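PDB 3B40: probable dipeptidase from Pseudomonas aeruginosa, which probably acts as a metal-dependent dipeptidase of the membrane dipeptidase (M19) family, splitting dipeptides into their amino acids. Local coordinates for residues L60-P71 with F131-P142; L150-F161 with R201-D210. The protein carries 11 engineered substitutions. One frame throughout, in Å; residues are numbered along the deposited sequence.

Contact 1: L60-P71 with F131-P142; sequences LSGAALAIFGWP and FAIVMSMLNAYP
Strands 62-68 and 131-138 run parallel, paired from Gly62 beside Ala132 to Ile67 beside Met137, with their short axes 3.9 Å apart at closest and turned 41° from each other. Backbone bonds pass back and forth: Ser61 O receives Ala132 N, Ala63 N reaches back to Ala132 O, and the exchange continues to Leu138 N on Ile67 O. The shortest is Ile67 N to Ser136 O, 2.7 Å. At the start of the pair Phe131 has CG anti to its N (chi1 -176°), which swings the ring across the neighbouring strand. Gly62 CA sits over one face, 3.9 Å from the ring centroid, a CH-pi contact made toward the rim, while Leu60 CD2 meets the edge in plane. These two strands belong to the parallel sheet of a TIM-barrel-type fold, flanked by strand 25-29 beyond 62-68 and by 113-115 and 160-162 beyond 131-138. On one face Leu65 CD1 lies against Ile133 CG1 at 3.7 Å, the two side chains crossing at about a right angle; farther along, Ile67 CG1 rests on Met135 CG. The other face carries Ala64, Ala66 and Ser136 together with the larger Val134 and Leu138. Here Ser136 OG approaches Ala66 CA to 3.1 Å and bonds to a water at 2.8 Å. Past the strands, Asn139 ND2 donates to a lone pair of Gly69 O at 2.8 Å, the acceptor tilted 27° from the amide plane. Beyond it Pro71 CG stands over the centre of the Tyr141 ring, 3.6 Å from the centroid, another CH-pi contact.

Contact 2: L150-F161 with R201-D210; sequences LDKWAARGVRMF and RLNDLGVIID
Leu150, Leu202, Leu205 and Phe161 meet in the apolar centre, between helices 150-155 and 201-205 and the strands that follow them. Leu150 CD1 lies 3.9 Å from Leu202 CD2, the two side chains crossing at about a right angle, and its other methyl, CD2, stands over the centre of the Phe161 ring. Leu202 CD1 presses on Phe161 CD1 at 3.5 Å. From the helix end, Leu205 sends CD1 against the backbone of Leu150 and Asp151 and brings it near Ala154 CB. Val207 uses both branches: CG1, anti to its N (chi1 169°), packs on Phe161 CB, while CG2 lies near Ala154 CB. Each helix closes in a Schellman motif, at Gly157 and at Gly206, before its chain enters a strand. The strands pair in parallel through Ile208 N to Arg159 O, Phe161 N to Ile208 O and Asp210 N to Phe161 O, the last at 2.7 Å. A water joins Arg159 O and Gly206 O, donating to both. Arg159 NH1 holds its own segment's turn, bonding to Ala154 O (2.8 Å) and Val158 O (2.7 Å), both in the guanidinium plane. At the polar edge, where both residues are partly exposed, Asp151 OD2 takes Arg201 NH1 in a salt bridge of 2.8 Å; the nitrogen comes to the syn side, with carboxylate and guanidinium planes 64° apart. Helices 148-155 and 193-205 lie side by side, each leading into its strand, with strand 131-138 next to 160-162, strand 230-235 next to 208-210, and Phe400 of helix 389-409 against Met160 and Ile208.

From the N terminus, the chain lays down strand 62-68, passes through helix 87-108, strand 113-115 and helix 119-127, and closes the first loop at contact 1 when strand 131-138 arrives. It then runs into helix 148-155 and strand 160-162; helix 193-205 and strand 208-210 close the second loop at contact 2. The two contacts are in series, neither nested nor crossed. Strand 131-138 joins them: Met135 O probably accepts a hydrogen bond from Arg159 N, while Met137 packs on Trp153 and Phe161. Together they carry one parallel sheet through four successive neighbours, 62-68, 131-138, 160-162 and 208-210, with contact 2 also joining helices 148-155 and 193-205, which pack beside it.

Contact 1: L60-P71 with F131-P142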
loop_
_atom_site.group_PDB
_atom_site.type_symbol
_atom_site.label_atom_id
_atom_site.label_comp_id
_atom_site.label_asym_id
_atom_site.label_seq_id
_atom_site.Cartn_x
_atom_site.Cartn_y
_atom_site.Cartn_z
ATOM N N LEU A 60 -2.077 -16.480 7.294
ATOM C CA LEU A 60 -2.375 -15.039 7.323
ATOM C C LEU A 60 -3.734 -14.853 7.943
ATOM O O LEU A 60 -4.701 -15.413 7.434
ATOM C CB LEU A 60 -2.419 -14.486 5.891
ATOM C CG LEU A 60 -2.588 -12.956 5.805
ATOM C CD1 LEU A 60 -1.499 -12.191 6.553
ATOM C CD2 LEU A 60 -2.680 -12.480 4.351
ATOM N N SER A 61 -3.818 -14.076 9.021
ATOM C CA SER A 61 -5.092 -13.880 9.722
ATOM C C SER A 61 -6.013 -12.907 8.991
ATOM O O SER A 61 -7.241 -13.030 9.052
ATOM C CB SER A 61 -4.868 -13.378 11.154
ATOM O OG SER A 61 -3.868 -14.167 11.796
ATOM N N GLY A 62 -5.419 -11.902 8.359
ATOM C CA GLY A 62 -6.251 -10.909 7.686
ATOM C C GLY A 62 -5.430 -9.889 6.934
ATOM O O GLY A 62 -4.202 -9.971 6.917
ATOM N N ALA A 63 -6.110 -8.955 6.269
ATOM C CA ALA A 63 -5.440 -7.973 5.402
ATOM C C ALA A 63 -6.328 -6.768 5.176
ATOM O O ALA A 63 -7.558 -6.882 5.244
ATOM C CB ALA A 63 -5.106 -8.595 4.053
ATOM N N ALA A 64 -5.710 -5.618 4.883
ATOM C CA ALA A 64 -6.489 -4.423 4.542
ATOM C C ALA A 64 -6.665 -4.427 3.027
ATOM O O ALA A 64 -5.690 -4.395 2.281
ATOM C CB ALA A 64 -5.810 -3.145 5.048
ATOM N N LEU A 65 -7.925 -4.533 2.596
ATOM C CA LEU A 65 -8.289 -4.512 1.182
ATOM C C LEU A 65 -9.021 -3.216 0.865
ATOM O O LEU A 65 -10.076 -2.918 1.441
ATOM C CB LEU A 65 -9.188 -5.703 0.845
ATOM C CG LEU A 65 -8.639 -7.056 1.355
ATOM C CD1 LEU A 65 -9.649 -8.153 1.057
ATOM C CD2 LEU A 65 -7.303 -7.412 0.736
ATOM N N ALA A 66 -8.481 -2.489 -0.094
ATOM C CA ALA A 66 -8.869 -1.116 -0.309
ATOM C C ALA A 66 -9.992 -0.992 -1.332
ATOM O O ALA A 66 -9.946 -1.611 -2.396
ATOM C CB ALA A 66 -7.664 -0.300 -0.761
ATOM N N ILE A 67 -10.967 -0.159 -0.982
ATOM C CA ILE A 67 -11.890 0.440 -1.915
ATOM C C ILE A 67 -11.081 1.479 -2.681
ATOM O O ILE A 67 -10.689 2.526 -2.122
ATOM C CB ILE A 67 -13.041 1.171 -1.160
ATOM C CG1 ILE A 67 -13.814 0.220 -0.212
ATOM C CG2 ILE A 67 -13.937 1.931 -2.150
ATOM C CD1 ILE A 67 -14.363 -1.108 -0.780
ATOM N N PHE A 68 -10.832 1.189 -3.950
ATOM C CA PHE A 68 -9.906 1.993 -4.762
ATOM C C PHE A 68 -10.551 2.335 -6.100
ATOM O O PHE A 68 -11.223 1.486 -6.712
ATOM C CB PHE A 68 -8.618 1.187 -5.006
ATOM C CG PHE A 68 -7.612 1.874 -5.903
ATOM C CD1 PHE A 68 -6.716 2.787 -5.377
ATOM C CD2 PHE A 68 -7.533 1.563 -7.273
ATOM C CE1 PHE A 68 -5.773 3.429 -6.199
ATOM C CE2 PHE A 68 -6.591 2.207 -8.104
ATOM C CZ PHE A 68 -5.716 3.140 -7.552
ATOM N N GLY A 69 -10.381 3.585 -6.527
ATOM C CA GLY A 69 -10.584 3.963 -7.922
ATOM C C GLY A 69 -9.547 5.018 -8.293
ATOM O O GLY A 69 -9.006 5.696 -7.415
ATOM N N TRP A 70 -9.262 5.146 -9.589
ATOM C CA TRP A 70 -8.366 6.186 -10.099
ATOM C C TRP A 70 -8.636 6.431 -11.587
ATOM O O TRP A 70 -9.476 5.729 -12.163
ATOM C CB TRP A 70 -6.904 5.780 -9.831
ATOM C CG TRP A 70 -6.330 4.872 -10.834
ATOM C CD1 TRP A 70 -6.906 3.753 -11.369
ATOM C CD2 TRP A 70 -5.044 4.990 -11.425
ATOM N NE1 TRP A 70 -6.041 3.159 -12.265
ATOM C CE2 TRP A 70 -4.891 3.907 -12.319
ATOM C CE3 TRP A 70 -3.983 5.910 -11.275
ATOM C CZ2 TRP A 70 -3.720 3.723 -13.084
ATOM C CZ3 TRP A 70 -2.823 5.727 -12.039
ATOM C CH2 TRP A 70 -2.699 4.633 -12.916
ATOM N N PRO A 71 -7.954 7.434 -12.214
ATOM C CA PRO A 71 -8.204 7.765 -13.631
ATOM C C PRO A 71 -7.501 6.791 -14.582
ATOM O O PRO A 71 -6.568 7.176 -15.304
ATOM C CB PRO A 71 -7.630 9.195 -13.784
ATOM C CG PRO A 71 -7.160 9.619 -12.367
ATOM C CD PRO A 71 -6.932 8.321 -11.632
ATOM N N PHE A 131 -10.851 -15.447 7.968
ATOM C CA PHE A 131 -9.963 -14.422 7.432
ATOM C C PHE A 131 -10.601 -13.059 7.690
ATOM O O PHE A 131 -11.758 -12.821 7.337
ATOM C CB PHE A 131 -9.766 -14.623 5.936
ATOM C CG PHE A 131 -8.789 -13.660 5.304
ATOM C CD1 PHE A 131 -7.413 -13.858 5.427
ATOM C CD2 PHE A 131 -9.246 -12.572 4.552
ATOM C CE1 PHE A 131 -6.506 -12.986 4.806
ATOM C CE2 PHE A 131 -8.339 -11.688 3.936
ATOM C CZ PHE A 131 -6.976 -11.897 4.081
ATOM N N ALA A 132 -9.829 -12.169 8.299
ATOM C CA ALA A 132 -10.341 -10.854 8.700
ATOM C C ALA A 132 -9.963 -9.756 7.705
ATOM O O ALA A 132 -8.793 -9.344 7.582
ATOM C CB ALA A 132 -9.880 -10.505 10.094
ATOM N N ILE A 133 -10.960 -9.309 6.964
ATOM C CA ILE A 133 -10.784 -8.179 6.050
ATOM C C ILE A 133 -10.889 -6.879 6.816
ATOM O O ILE A 133 -11.848 -6.673 7.573
ATOM C CB ILE A 133 -11.856 -8.192 4.949
ATOM C CG1 ILE A 133 -11.624 -9.367 3.993
ATOM C CG2 ILE A 133 -11.900 -6.833 4.186
ATOM C CD1 ILE A 133 -12.798 -9.614 3.044
ATOM N N VAL A 134 -9.905 -6.002 6.627
ATOM C CA VAL A 134 -10.020 -4.631 7.079
ATOM C C VAL A 134 -10.302 -3.815 5.813
ATOM O O VAL A 134 -9.522 -3.854 4.857
ATOM C CB VAL A 134 -8.740 -4.144 7.802
ATOM C CG1 VAL A 134 -8.804 -2.622 8.039
ATOM C CG2 VAL A 134 -8.559 -4.907 9.122
ATOM N N MET A 135 -11.466 -3.169 5.775
ATOM C CA MET A 135 -11.907 -2.475 4.577
ATOM C C MET A 135 -11.209 -1.142 4.615
ATOM O O MET A 135 -11.428 -0.357 5.532
ATOM C CB MET A 135 -13.409 -2.209 4.587
ATOM C CG MET A 135 -13.917 -1.534 3.291
ATOM S SD MET A 135 -15.753 -1.363 3.146
ATOM C CE MET A 135 -16.193 -3.111 3.066
ATOM N N SER A 136 -10.359 -0.896 3.626
ATOM C CA SER A 136 -9.654 0.393 3.574
ATOM C C SER A 136 -10.129 1.109 2.318
ATOM O O SER A 136 -10.985 0.590 1.605
ATOM C CB SER A 136 -8.139 0.192 3.594
ATOM O OG SER A 136 -7.727 -0.722 2.580
ATOM N N MET A 137 -9.610 2.307 2.082
ATOM C CA MET A 137 -9.952 3.105 0.917
ATOM C C MET A 137 -8.665 3.842 0.602
ATOM O O MET A 137 -8.001 4.338 1.519
ATOM C CB MET A 137 -11.099 4.087 1.268
ATOM C CG MET A 137 -11.592 4.964 0.126
ATOM S SD MET A 137 -13.310 5.556 0.221
ATOM C CE MET A 137 -13.142 6.811 1.428
ATOM N N LEU A 138 -8.278 3.883 -0.669
ATOM C CA LEU A 138 -7.088 4.618 -1.050
ATOM C C LEU A 138 -7.445 5.460 -2.251
ATOM O O LEU A 138 -8.042 4.950 -3.201
ATOM C CB LEU A 138 -5.901 3.666 -1.333
ATOM C CG LEU A 138 -4.516 4.235 -1.684
ATOM C CD1 LEU A 138 -3.874 4.923 -0.489
ATOM C CD2 LEU A 138 -3.588 3.105 -2.159
ATOM N N ASN A 139 -7.122 6.752 -2.162
ATOM C CA ASN A 139 -7.267 7.749 -3.247
ATOM C C ASN A 139 -8.536 8.612 -3.130
ATOM O O ASN A 139 -9.664 8.104 -3.254
ATOM C CB ASN A 139 -7.228 7.088 -4.615
ATOM C CG ASN A 139 -6.901 8.063 -5.738
ATOM O OD1 ASN A 139 -6.485 9.205 -5.505
ATOM N ND2 ASN A 139 -7.033 7.588 -6.963
ATOM N N ALA A 140 -8.358 9.912 -2.898
ATOM C CA ALA A 140 -9.509 10.831 -2.805
ATOM C C ALA A 140 -10.114 11.203 -4.171
ATOM O O ALA A 140 -11.197 11.784 -4.225
ATOM C CB ALA A 140 -9.106 12.095 -2.053
ATOM N N TYR A 141 -9.407 10.882 -5.264
ATOM C CA TYR A 141 -9.878 11.192 -6.622
ATOM C C TYR A 141 -11.367 10.843 -6.898
ATOM O O TYR A 141 -12.120 11.702 -7.348
ATOM C CB TYR A 141 -8.940 10.591 -7.674
ATOM C CG TYR A 141 -9.437 10.767 -9.098
ATOM C CD1 TYR A 141 -9.235 11.980 -9.783
ATOM C CD2 TYR A 141 -10.110 9.726 -9.767
ATOM C CE1 TYR A 141 -9.691 12.158 -11.090
ATOM C CE2 TYR A 141 -10.580 9.908 -11.085
ATOM C CZ TYR A 141 -10.359 11.118 -11.728
ATOM O OH TYR A 141 -10.805 11.299 -13.016
ATOM N N PRO A 142 -11.816 9.601 -6.612
ATOM C CA PRO A 142 -13.235 9.322 -6.902
ATOM C C PRO A 142 -14.264 10.170 -6.133
ATOM O O PRO A 142 -15.436 10.230 -6.541
ATOM C CB PRO A 142 -13.395 7.870 -6.482
ATOM C CG PRO A 142 -12.007 7.296 -6.458
ATOM C CD PRO A 142 -11.119 8.416 -6.073
HETATM O O HOH W 1 -4.939 -1.106 2.393
HETATM O O HOH W 2 -10.690 5.363 -3.611
#

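Contact 2: L150-F161 with R201-D210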
loop_
_atom_site.group_PDB
_atom_site.type_symbol
_atom_site.label_atom_id
_atom_site.label_comp_id
_atom_site.label_asym_id
_atom_site.label_seq_id
_atom_site.Cartn_x
_atom_site.Cartn_y
_atom_site.Cartn_z
ATOM N N LEU A 150 -16.884 10.754 3.075
ATOM C CA LEU A 150 -16.136 10.092 4.141
ATOM C C LEU A 150 -17.095 9.433 5.145
ATOM O O LEU A 150 -16.934 8.266 5.480
ATOM C CB LEU A 150 -15.178 11.071 4.836
ATOM C CG LEU A 150 -14.056 11.656 3.969
ATOM C CD1 LEU A 150 -13.163 12.633 4.764
ATOM C CD2 LEU A 150 -13.214 10.524 3.305
ATOM N N ASP A 151 -18.124 10.184 5.558
ATOM C CA ASP A 151 -19.144 9.699 6.481
ATOM C C ASP A 151 -19.888 8.492 5.915
ATOM O O ASP A 151 -20.108 7.499 6.609
ATOM C CB ASP A 151 -20.140 10.829 6.813
ATOM C CG ASP A 151 -19.455 12.064 7.384
ATOM O OD1 ASP A 151 -19.601 12.303 8.606
ATOM O OD2 ASP A 151 -18.757 12.785 6.630
ATOM N N LYS A 152 -20.254 8.585 4.642
ATOM C CA LYS A 152 -20.974 7.527 3.958
ATOM C C LYS A 152 -20.132 6.237 3.811
ATOM O O LYS A 152 -20.629 5.139 4.070
ATOM C CB LYS A 152 -21.467 8.030 2.600
ATOM C CG LYS A 152 -22.513 9.174 2.687
ATOM C CD LYS A 152 -22.889 9.707 1.277
ATOM C CE LYS A 152 -24.045 10.701 1.300
ATOM N NZ LYS A 152 -23.724 11.969 2.043
ATOM N N TRP A 153 -18.858 6.368 3.433
ATOM C CA TRP A 153 -17.962 5.203 3.332
ATOM C C TRP A 153 -17.609 4.567 4.684
ATOM O O TRP A 153 -17.589 3.339 4.808
ATOM C CB TRP A 153 -16.726 5.532 2.500
ATOM C CG TRP A 153 -16.961 5.491 0.965
ATOM C CD1 TRP A 153 -16.941 6.555 0.103
ATOM C CD2 TRP A 153 -17.190 4.319 0.146
ATOM N NE1 TRP A 153 -17.178 6.129 -1.190
ATOM C CE2 TRP A 153 -17.321 4.762 -1.194
ATOM C CE3 TRP A 153 -17.308 2.946 0.424
ATOM C CZ2 TRP A 153 -17.589 3.878 -2.261
ATOM C CZ3 TRP A 153 -17.562 2.055 -0.635
ATOM C CH2 TRP A 153 -17.695 2.530 -1.967
ATOM N N ALA A 154 -17.344 5.392 5.703
ATOM C CA ALA A 154 -17.165 4.911 7.078
ATOM C C ALA A 154 -18.373 4.075 7.530
ATOM O O ALA A 154 -18.211 2.984 8.116
ATOM C CB ALA A 154 -16.973 6.100 8.024
ATOM N N ALA A 155 -19.581 4.575 7.245
ATOM C CA ALA A 155 -20.822 3.884 7.636
ATOM C C ALA A 155 -20.939 2.506 6.978
ATOM O O ALA A 155 -21.459 1.573 7.572
ATOM C CB ALA A 155 -22.048 4.744 7.299
ATOM N N ARG A 156 -20.429 2.395 5.763
ATOM C CA ARG A 156 -20.400 1.144 5.011
ATOM C C ARG A 156 -19.263 0.172 5.423
ATOM O O ARG A 156 -19.226 -0.961 4.961
ATOM C CB ARG A 156 -20.367 1.467 3.508
ATOM C CG ARG A 156 -21.605 2.281 3.104
ATOM C CD ARG A 156 -21.530 2.811 1.681
ATOM N NE ARG A 156 -21.764 1.736 0.726
ATOM C CZ ARG A 156 -21.499 1.805 -0.571
ATOM N NH1 ARG A 156 -20.967 2.907 -1.088
ATOM N NH2 ARG A 156 -21.761 0.763 -1.352
ATOM N N GLY A 157 -18.355 0.592 6.309
ATOM C CA GLY A 157 -17.289 -0.312 6.746
ATOM C C GLY A 157 -15.844 0.116 6.575
ATOM O O GLY A 157 -14.922 -0.559 7.068
ATOM N N VAL A 158 -15.610 1.245 5.915
ATOM C CA VAL A 158 -14.226 1.698 5.722
ATOM C C VAL A 158 -13.601 2.111 7.077
ATOM O O VAL A 158 -14.226 2.825 7.859
ATOM C CB VAL A 158 -14.132 2.831 4.653
ATOM C CG1 VAL A 158 -12.775 3.578 4.734
ATOM C CG2 VAL A 158 -14.360 2.252 3.273
ATOM N N ARG A 159 -12.397 1.633 7.360
ATOM C CA ARG A 159 -11.757 1.923 8.637
ATOM C C ARG A 159 -10.378 2.598 8.530
ATOM O O ARG A 159 -9.774 2.963 9.556
ATOM C CB ARG A 159 -11.700 0.643 9.486
ATOM C CG ARG A 159 -13.066 0.198 10.029
ATOM C CD ARG A 159 -13.656 1.222 10.977
ATOM N NE ARG A 159 -15.024 0.897 11.383
ATOM C CZ ARG A 159 -16.146 1.245 10.746
ATOM N NH1 ARG A 159 -16.135 1.931 9.604
ATOM N NH2 ARG A 159 -17.305 0.872 11.264
ATOM N N MET A 160 -9.908 2.799 7.289
ATOM C CA MET A 160 -8.614 3.440 7.007
ATOM C C MET A 160 -8.788 4.134 5.661
ATOM O O MET A 160 -9.429 3.574 4.780
ATOM C CB MET A 160 -7.473 2.383 6.925
ATOM C CG MET A 160 -6.020 2.956 6.671
ATOM S SD MET A 160 -4.515 1.901 6.964
ATOM C CE MET A 160 -4.768 0.518 5.852
ATOM N N PHE A 161 -8.236 5.347 5.525
ATOM C CA PHE A 161 -8.324 6.156 4.303
ATOM C C PHE A 161 -6.958 6.779 3.980
ATOM O O PHE A 161 -6.324 7.454 4.830
ATOM C CB PHE A 161 -9.389 7.273 4.476
ATOM C CG PHE A 161 -9.504 8.209 3.285
ATOM C CD1 PHE A 161 -8.923 9.473 3.310
ATOM C CD2 PHE A 161 -10.176 7.812 2.146
ATOM C CE1 PHE A 161 -9.024 10.346 2.195
ATOM C CE2 PHE A 161 -10.276 8.677 1.037
ATOM C CZ PHE A 161 -9.700 9.920 1.057
ATOM N N ARG A 201 -12.398 15.601 9.630
ATOM C CA ARG A 201 -13.534 14.682 9.459
ATOM C C ARG A 201 -13.156 13.239 9.740
ATOM O O ARG A 201 -13.907 12.532 10.395
ATOM C CB ARG A 201 -14.190 14.820 8.072
ATOM C CG ARG A 201 -15.452 13.956 7.842
ATOM C CD ARG A 201 -16.595 14.262 8.808
ATOM N NE ARG A 201 -16.940 15.674 8.808
ATOM C CZ ARG A 201 -17.706 16.265 7.899
ATOM N NH1 ARG A 201 -18.232 15.555 6.886
ATOM N NH2 ARG A 201 -17.930 17.582 8.004
ATOM N N LEU A 202 -11.973 12.826 9.281
ATOM C CA LEU A 202 -11.476 11.453 9.521
ATOM C C LEU A 202 -11.199 11.205 11.006
ATOM O O LEU A 202 -11.493 10.114 11.551
ATOM C CB LEU A 202 -10.195 11.209 8.691
ATOM C CG LEU A 202 -10.525 11.105 7.186
ATOM C CD1 LEU A 202 -9.295 11.158 6.312
ATOM C CD2 LEU A 202 -11.373 9.867 6.837
ATOM N N ASN A 203 -10.601 12.205 11.658
ATOM C CA ASN A 203 -10.384 12.108 13.106
ATOM C C ASN A 203 -11.726 11.883 13.818
ATOM O O ASN A 203 -11.824 10.987 14.687
ATOM C CB ASN A 203 -9.734 13.384 13.669
ATOM C CG ASN A 203 -8.223 13.468 13.452
ATOM O OD1 ASN A 203 -7.645 14.512 13.745
ATOM N ND2 ASN A 203 -7.580 12.406 12.933
ATOM N N ASP A 204 -12.743 12.694 13.464
ATOM C CA ASP A 204 -14.082 12.635 14.065
ATOM C C ASP A 204 -14.744 11.284 13.830
ATOM O O ASP A 204 -15.399 10.748 14.713
ATOM C CB ASP A 204 -15.032 13.719 13.486
ATOM C CG ASP A 204 -14.666 15.124 13.929
ATOM O OD1 ASP A 204 -13.901 15.246 14.906
ATOM O OD2 ASP A 204 -15.092 16.121 13.267
ATOM N N LEU A 205 -14.622 10.776 12.609
ATOM C CA LEU A 205 -15.156 9.482 12.244
ATOM C C LEU A 205 -14.427 8.275 12.856
ATOM O O LEU A 205 -14.943 7.169 12.811
ATOM C CB LEU A 205 -15.184 9.359 10.716
ATOM C CG LEU A 205 -16.265 10.162 10.010
ATOM C CD1 LEU A 205 -16.067 10.100 8.516
ATOM C CD2 LEU A 205 -17.682 9.676 10.403
ATOM N N GLY A 206 -13.239 8.479 13.424
ATOM C CA GLY A 206 -12.448 7.341 13.924
ATOM C C GLY A 206 -11.912 6.452 12.803
ATOM O O GLY A 206 -11.875 5.217 12.928
ATOM N N VAL A 207 -11.457 7.080 11.723
ATOM C CA VAL A 207 -10.903 6.383 10.553
ATOM C C VAL A 207 -9.417 6.658 10.528
ATOM O O VAL A 207 -9.008 7.814 10.715
ATOM C CB VAL A 207 -11.564 6.870 9.231
ATOM C CG1 VAL A 207 -10.796 6.343 7.982
ATOM C CG2 VAL A 207 -12.976 6.422 9.191
ATOM N N ILE A 208 -8.616 5.601 10.350
ATOM C CA ILE A 208 -7.169 5.738 10.350
ATOM C C ILE A 208 -6.775 6.527 9.105
ATOM O O ILE A 208 -7.175 6.162 7.991
ATOM C CB ILE A 208 -6.431 4.363 10.306
ATOM C CG1 ILE A 208 -6.796 3.470 11.504
ATOM C CG2 ILE A 208 -4.898 4.576 10.281
ATOM C CD1 ILE A 208 -6.541 1.969 11.253
ATOM N N ILE A 209 -6.015 7.599 9.293
ATOM C CA ILE A 209 -5.410 8.300 8.146
ATOM C C ILE A 209 -4.130 7.617 7.667
ATOM O O ILE A 209 -3.202 7.385 8.462
ATOM C CB ILE A 209 -5.120 9.796 8.447
ATOM C CG1 ILE A 209 -6.418 10.541 8.813
ATOM C CG2 ILE A 209 -4.382 10.449 7.203
ATOM C CD1 ILE A 209 -6.200 11.855 9.567
ATOM N N ASP A 210 -4.086 7.316 6.368
ATOM C CA ASP A 210 -2.966 6.610 5.719
ATOM C C ASP A 210 -2.174 7.590 4.836
ATOM O O ASP A 210 -2.743 8.207 3.931
ATOM C CB ASP A 210 -3.525 5.442 4.898
ATOM C CG ASP A 210 -2.456 4.664 4.129
ATOM O OD1 ASP A 210 -1.234 4.874 4.333
ATOM O OD2 ASP A 210 -2.874 3.825 3.298
HETATM O O HOH W 3 -10.931 2.918 12.098
#